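Local coordinates for putative phenazine biosynthesis PhzC/PhzF protein (Clostridium difficile, PDB 4DUN) that probably acts as an isomerase of the PhzF family, although its substrate and the reaction it carries out are not established, at residues A[186-190]-A[207-211]; A[220-225]-A[235-239]. One frame throughout, in Å; residues are numbered along the deposited sequence.

Contact 1 of 2, residues A[186-190]-A[207-211]; sequences DFVSR and HCNLI
This is a buried helix-on-sheet contact: the first turn of helix 207-218 packs against the start of strand 187-193. The extended segment 187-190 runs at 148° to the helix, axes 10.7 Å apart at closest approach, with Phe187 CA 8.6 Å from Leu210 CA. Phe187 and Ser189 point CA-to-CB toward the helix, whereas Val188 and Arg190 point away. Phe187, chi1 p, is large enough to bridge the gap: its CE2 lies 3.6 Å from Leu210 CB and 3.7 Å from His207 CD2, the two rings meeting rim to rim. A central helix enclosed by a curved sheet is characteristic of the diaminopimelate-epimerase-like fold of PhzF proteins, and Trp214, one turn beyond Leu210, stacks on the same phenylalanine. Leu210 (m,t) also brings CD1 to 3.5 Å from Ser189 OG. Ser189 is short and does not reach His207 directly; a water links them, 2.6 Å from Ser189 OG and 2.9 Å from His207 NE2; His207 ND1 is hydrogen-bonded to Thr203 O. Within the helix, Ile211 N donates to His207 O at 3.0 Å.

Contact 2 of 2, residues A[220-225]-A[235-239]; sequences KHKMVA and IQCEV
Five backbone hydrogen bonds join segments 220-225 and 235-239. Val239 N donates to His221 O at 2.8 Å; Met223 N to Cys237 O and Cys237 N to Met223 O, both 2.9 Å; Ala225 N to Ile235 O and Ile235 N to Ala225 O, again 2.9 Å. Met223-Cys237 and Ala225-Ile235 are therefore hydrogen-bonded pairs, Lys222-Glu238 and Val224-Gln236 non-hydrogen-bonded, with CA-CA distances of 4.5 to 5.1 Å. The strands are the arms of an antiparallel beta hairpin, at 153° with axes 4.7 Å apart, within the curved sheet that wraps around helix 207-218. Met223, Ala225, Ile235 and Cys237 share the buried face of the hairpin, where small or apolar residues suit close packing: Ala225 CB is 4.0 Å from Cys237 SG, and Met223 CB 4.3 Å from Cys237 CB. On the other face, Lys222 and Glu238 meet through aliphatic parts, CG to CG 3.8 Å, while the m,m rotamer of Gln236 folds its end back, OE1 3.6 Å from Val224 CG2. Beyond the Lys222-Glu238 pair, His221 CD2 rests 3.8 Å from Val239 CB.

The two contacts follow in series along the chain: strand 187-193 and helix 207-218 form contact 1, and the hairpin of contact 2 comes after that helix. Their centres are 9 Å apart. Strands 187-193 and 222-227 are parallel neighbours in one sheet; the connection between them runs through strand 198-200 and then helix 207-218, which packs on the face bearing Phe187, Ala225 and Cys237. The direct joints are polar as well as apolar: Asp186 OD1 makes a salt bridge with Lys220 NZ at 2.6 Å, Asp186 OD2 probably accepts from Val224 N at 2.8 Å, and Phe187 CE2 lies 3.5 Å from Ala225 CB. Strand 233-239 carries the sheet onward to strand 244-259, so the buried face of contact 2 and contact 1 share one core.

Contact 1 of 2, residues A[186-190]-A[207-211]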
loop_
_atom_site.group_PDB
_atom_site.type_symbol
_atom_site.label_atom_id
_atom_site.label_comp_id
_atom_site.label_asym_id
_atom_site.label_seq_id
_atom_site.Cartn_x
_atom_site.Cartn_y
_atom_site.Cartn_z
ATOM N N ASP A 186 -18.167 23.923 -9.739
ATOM C CA ASP A 186 -19.237 24.530 -8.945
ATOM C C ASP A 186 -18.881 24.546 -7.473
ATOM O O ASP A 186 -19.088 25.563 -6.802
ATOM C CB ASP A 186 -20.577 23.811 -9.171
ATOM C CG ASP A 186 -21.068 24.035 -10.568
ATOM O OD1 ASP A 186 -21.554 25.151 -10.851
ATOM O OD2 ASP A 186 -20.898 23.127 -11.401
ATOM N N PHE A 187 -18.347 23.414 -6.962
ATOM C CA PHE A 187 -17.945 23.309 -5.572
ATOM C C PHE A 187 -16.813 22.336 -5.435
ATOM O O PHE A 187 -16.543 21.552 -6.353
ATOM C CB PHE A 187 -19.119 22.943 -4.641
ATOM C CG PHE A 187 -19.782 21.603 -4.858
ATOM C CD1 PHE A 187 -20.878 21.482 -5.702
ATOM C CD2 PHE A 187 -19.347 20.474 -4.164
ATOM C CE1 PHE A 187 -21.548 20.265 -5.832
ATOM C CE2 PHE A 187 -20.013 19.255 -4.291
ATOM C CZ PHE A 187 -21.103 19.154 -5.136
ATOM N N VAL A 188 -16.132 22.398 -4.280
ATOM C CA VAL A 188 -14.995 21.544 -3.991
ATOM C C VAL A 188 -15.137 20.986 -2.608
ATOM O O VAL A 188 -15.844 21.569 -1.777
ATOM C CB VAL A 188 -13.626 22.286 -4.147
ATOM C CG1 VAL A 188 -13.384 22.739 -5.586
ATOM C CG2 VAL A 188 -13.494 23.467 -3.167
ATOM N N SER A 189 -14.425 19.901 -2.334
ATOM C CA SER A 189 -14.395 19.311 -0.986
ATOM C C SER A 189 -13.152 18.455 -0.806
ATOM O O SER A 189 -12.446 18.162 -1.764
ATOM C CB SER A 189 -15.648 18.486 -0.683
ATOM O OG SER A 189 -15.659 17.264 -1.413
ATOM N N ARG A 190 -12.850 18.162 0.440
ATOM C CA ARG A 190 -11.832 17.223 0.882
ATOM C C ARG A 190 -12.480 16.417 2.001
ATOM O O ARG A 190 -13.280 16.961 2.772
ATOM C CB ARG A 190 -10.529 17.894 1.313
ATOM C CG ARG A 190 -9.741 18.472 0.128
ATOM C CD ARG A 190 -8.612 19.335 0.606
ATOM N NE ARG A 190 -7.550 18.535 1.209
ATOM C CZ ARG A 190 -6.585 19.023 1.977
ATOM N NH1 ARG A 190 -6.536 20.330 2.255
ATOM N NH2 ARG A 190 -5.660 18.216 2.476
ATOM N N HIS A 207 -21.251 13.237 -1.499
ATOM C CA HIS A 207 -22.026 14.002 -2.474
ATOM C C HIS A 207 -23.546 13.803 -2.268
ATOM O O HIS A 207 -24.320 14.629 -2.751
ATOM C CB HIS A 207 -21.542 13.748 -3.914
ATOM C CG HIS A 207 -20.168 14.326 -4.119
ATOM N ND1 HIS A 207 -19.042 13.661 -3.682
ATOM C CD2 HIS A 207 -19.800 15.559 -4.554
ATOM C CE1 HIS A 207 -18.022 14.479 -3.912
ATOM N NE2 HIS A 207 -18.428 15.621 -4.464
ATOM N N CYS A 208 -23.971 12.815 -1.434
ATOM C CA CYS A 208 -25.381 12.698 -1.012
ATOM C C CYS A 208 -25.817 13.956 -0.265
ATOM O O CYS A 208 -26.977 14.338 -0.347
ATOM C CB CYS A 208 -25.582 11.467 -0.140
ATOM S SG CYS A 208 -25.339 9.927 -1.034
ATOM N N ASN A 209 -24.890 14.564 0.497
ATOM C CA ASN A 209 -25.125 15.802 1.236
ATOM C C ASN A 209 -24.711 17.021 0.442
ATOM O O ASN A 209 -25.395 18.037 0.497
ATOM C CB ASN A 209 -24.332 15.837 2.548
ATOM C CG ASN A 209 -24.446 14.648 3.466
ATOM O OD1 ASN A 209 -23.443 14.208 4.020
ATOM N ND2 ASN A 209 -25.659 14.161 3.733
ATOM N N LEU A 210 -23.535 16.965 -0.210
ATOM C CA LEU A 210 -22.973 18.137 -0.877
ATOM C C LEU A 210 -23.819 18.589 -2.044
ATOM O O LEU A 210 -23.977 19.800 -2.230
ATOM C CB LEU A 210 -21.511 17.894 -1.325
ATOM C CG LEU A 210 -20.488 17.703 -0.190
ATOM C CD1 LEU A 210 -19.133 17.256 -0.754
ATOM C CD2 LEU A 210 -20.330 18.997 0.684
ATOM N N ILE A 211 -24.408 17.639 -2.798
ATOM C CA ILE A 211 -25.236 17.971 -3.968
ATOM C C ILE A 211 -26.493 18.768 -3.531
ATOM O O ILE A 211 -26.633 19.883 -4.038
ATOM C CB ILE A 211 -25.583 16.750 -4.840
ATOM C CG1 ILE A 211 -24.288 16.184 -5.522
ATOM C CG2 ILE A 211 -26.674 17.095 -5.866
ATOM C CD1 ILE A 211 -24.489 14.806 -6.200
HETATM O O HOH W 1 -16.611 17.805 -3.822
#

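Contact 2 of 2, residues A[220-225]-A[235-239]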
loop_
_atom_site.group_PDB
_atom_site.type_symbol
_atom_site.label_atom_id
_atom_site.label_comp_id
_atom_site.label_asym_id
_atom_site.label_seq_id
_atom_site.Cartn_x
_atom_site.Cartn_y
_atom_site.Cartn_z
ATOM N N LYS A 220 -28.696 25.376 -9.015
ATOM C CA LYS A 220 -28.379 24.502 -10.150
ATOM C C LYS A 220 -28.738 23.039 -9.876
ATOM O O LYS A 220 -28.489 22.542 -8.775
ATOM C CB LYS A 220 -26.878 24.579 -10.479
ATOM C CG LYS A 220 -26.407 25.918 -11.022
ATOM C CD LYS A 220 -24.886 25.936 -11.227
ATOM C CE LYS A 220 -24.477 25.412 -12.581
ATOM N NZ LYS A 220 -23.078 25.776 -12.911
ATOM N N HIS A 221 -29.274 22.338 -10.892
ATOM C CA HIS A 221 -29.621 20.918 -10.751
ATOM C C HIS A 221 -28.486 20.034 -11.260
ATOM O O HIS A 221 -28.388 18.890 -10.834
ATOM C CB HIS A 221 -30.935 20.574 -11.457
ATOM C CG HIS A 221 -32.156 20.971 -10.683
ATOM N ND1 HIS A 221 -33.314 21.363 -11.325
ATOM C CD2 HIS A 221 -32.361 21.022 -9.344
ATOM C CE1 HIS A 221 -34.184 21.634 -10.363
ATOM N NE2 HIS A 221 -33.652 21.449 -9.154
ATOM N N LYS A 222 -27.646 20.560 -12.171
ATOM C CA LYS A 222 -26.481 19.867 -12.729
ATOM C C LYS A 222 -25.255 20.654 -12.368
ATOM O O LYS A 222 -25.204 21.859 -12.626
ATOM C CB LYS A 222 -26.587 19.713 -14.249
ATOM C CG LYS A 222 -27.585 18.660 -14.710
ATOM C CD LYS A 222 -27.542 18.450 -16.226
ATOM C CE LYS A 222 -26.398 17.576 -16.691
ATOM N NZ LYS A 222 -26.406 17.409 -18.167
ATOM N N MET A 223 -24.282 19.993 -11.748
ATOM C CA MET A 223 -23.055 20.633 -11.282
ATOM C C MET A 223 -21.858 19.744 -11.466
ATOM O O MET A 223 -22.002 18.527 -11.650
ATOM C CB MET A 223 -23.173 20.968 -9.767
ATOM C CG MET A 223 -24.228 22.003 -9.421
ATOM S SD MET A 223 -24.454 22.183 -7.634
ATOM C CE MET A 223 -25.405 20.660 -7.273
ATOM N N VAL A 224 -20.661 20.341 -11.410
ATOM C CA VAL A 224 -19.413 19.595 -11.425
ATOM C C VAL A 224 -18.712 19.922 -10.104
ATOM O O VAL A 224 -18.716 21.076 -9.659
ATOM C CB VAL A 224 -18.519 19.815 -12.684
ATOM C CG1 VAL A 224 -17.900 21.216 -12.722
ATOM C CG2 VAL A 224 -17.444 18.728 -12.785
ATOM N N ALA A 225 -18.177 18.892 -9.457
ATOM C CA ALA A 225 -17.473 19.013 -8.182
ATOM C C ALA A 225 -16.074 18.459 -8.313
ATOM O O ALA A 225 -15.829 17.545 -9.105
ATOM C CB ALA A 225 -18.227 18.255 -7.094
ATOM N N ILE A 235 -16.178 14.833 -10.021
ATOM C CA ILE A 235 -17.468 14.174 -9.836
ATOM C C ILE A 235 -18.547 14.951 -10.552
ATOM O O ILE A 235 -18.750 16.139 -10.257
ATOM C CB ILE A 235 -17.839 14.028 -8.321
ATOM C CG1 ILE A 235 -16.676 13.449 -7.460
ATOM C CG2 ILE A 235 -19.131 13.197 -8.168
ATOM C CD1 ILE A 235 -15.654 14.538 -6.918
ATOM N N GLN A 236 -19.248 14.282 -11.469
ATOM C CA GLN A 236 -20.402 14.861 -12.169
ATOM C C GLN A 236 -21.589 14.641 -11.251
ATOM O O GLN A 236 -21.793 13.510 -10.776
ATOM C CB GLN A 236 -20.638 14.239 -13.568
ATOM C CG GLN A 236 -19.437 14.263 -14.517
ATOM C CD GLN A 236 -18.859 15.635 -14.752
ATOM O OE1 GLN A 236 -19.573 16.642 -14.874
ATOM N NE2 GLN A 236 -17.539 15.703 -14.807
ATOM N N CYS A 237 -22.330 15.716 -10.969
ATOM C CA CYS A 237 -23.419 15.766 -9.994
ATOM C C CYS A 237 -24.704 16.191 -10.624
ATOM O O CYS A 237 -24.721 17.169 -11.379
ATOM C CB CYS A 237 -23.062 16.740 -8.877
ATOM S SG CYS A 237 -21.583 16.292 -7.943
ATOM N N GLU A 238 -25.807 15.518 -10.273
ATOM C CA GLU A 238 -27.129 15.876 -10.782
ATOM C C GLU A 238 -28.213 15.552 -9.765
ATOM O O GLU A 238 -28.253 14.438 -9.232
ATOM C CB GLU A 238 -27.422 15.187 -12.124
ATOM C CG GLU A 238 -28.753 15.592 -12.740
ATOM C CD GLU A 238 -29.109 15.004 -14.092
ATOM O OE1 GLU A 238 -28.248 14.334 -14.706
ATOM O OE2 GLU A 238 -30.257 15.227 -14.541
ATOM N N VAL A 239 -29.121 16.525 -9.544
ATOM C CA VAL A 239 -30.278 16.398 -8.651
ATOM C C VAL A 239 -31.342 15.720 -9.508
ATOM O O VAL A 239 -31.695 16.249 -10.578
ATOM C CB VAL A 239 -30.774 17.755 -8.074
ATOM C CG1 VAL A 239 -32.017 17.567 -7.205
ATOM C CG2 VAL A 239 -29.683 18.471 -7.301
#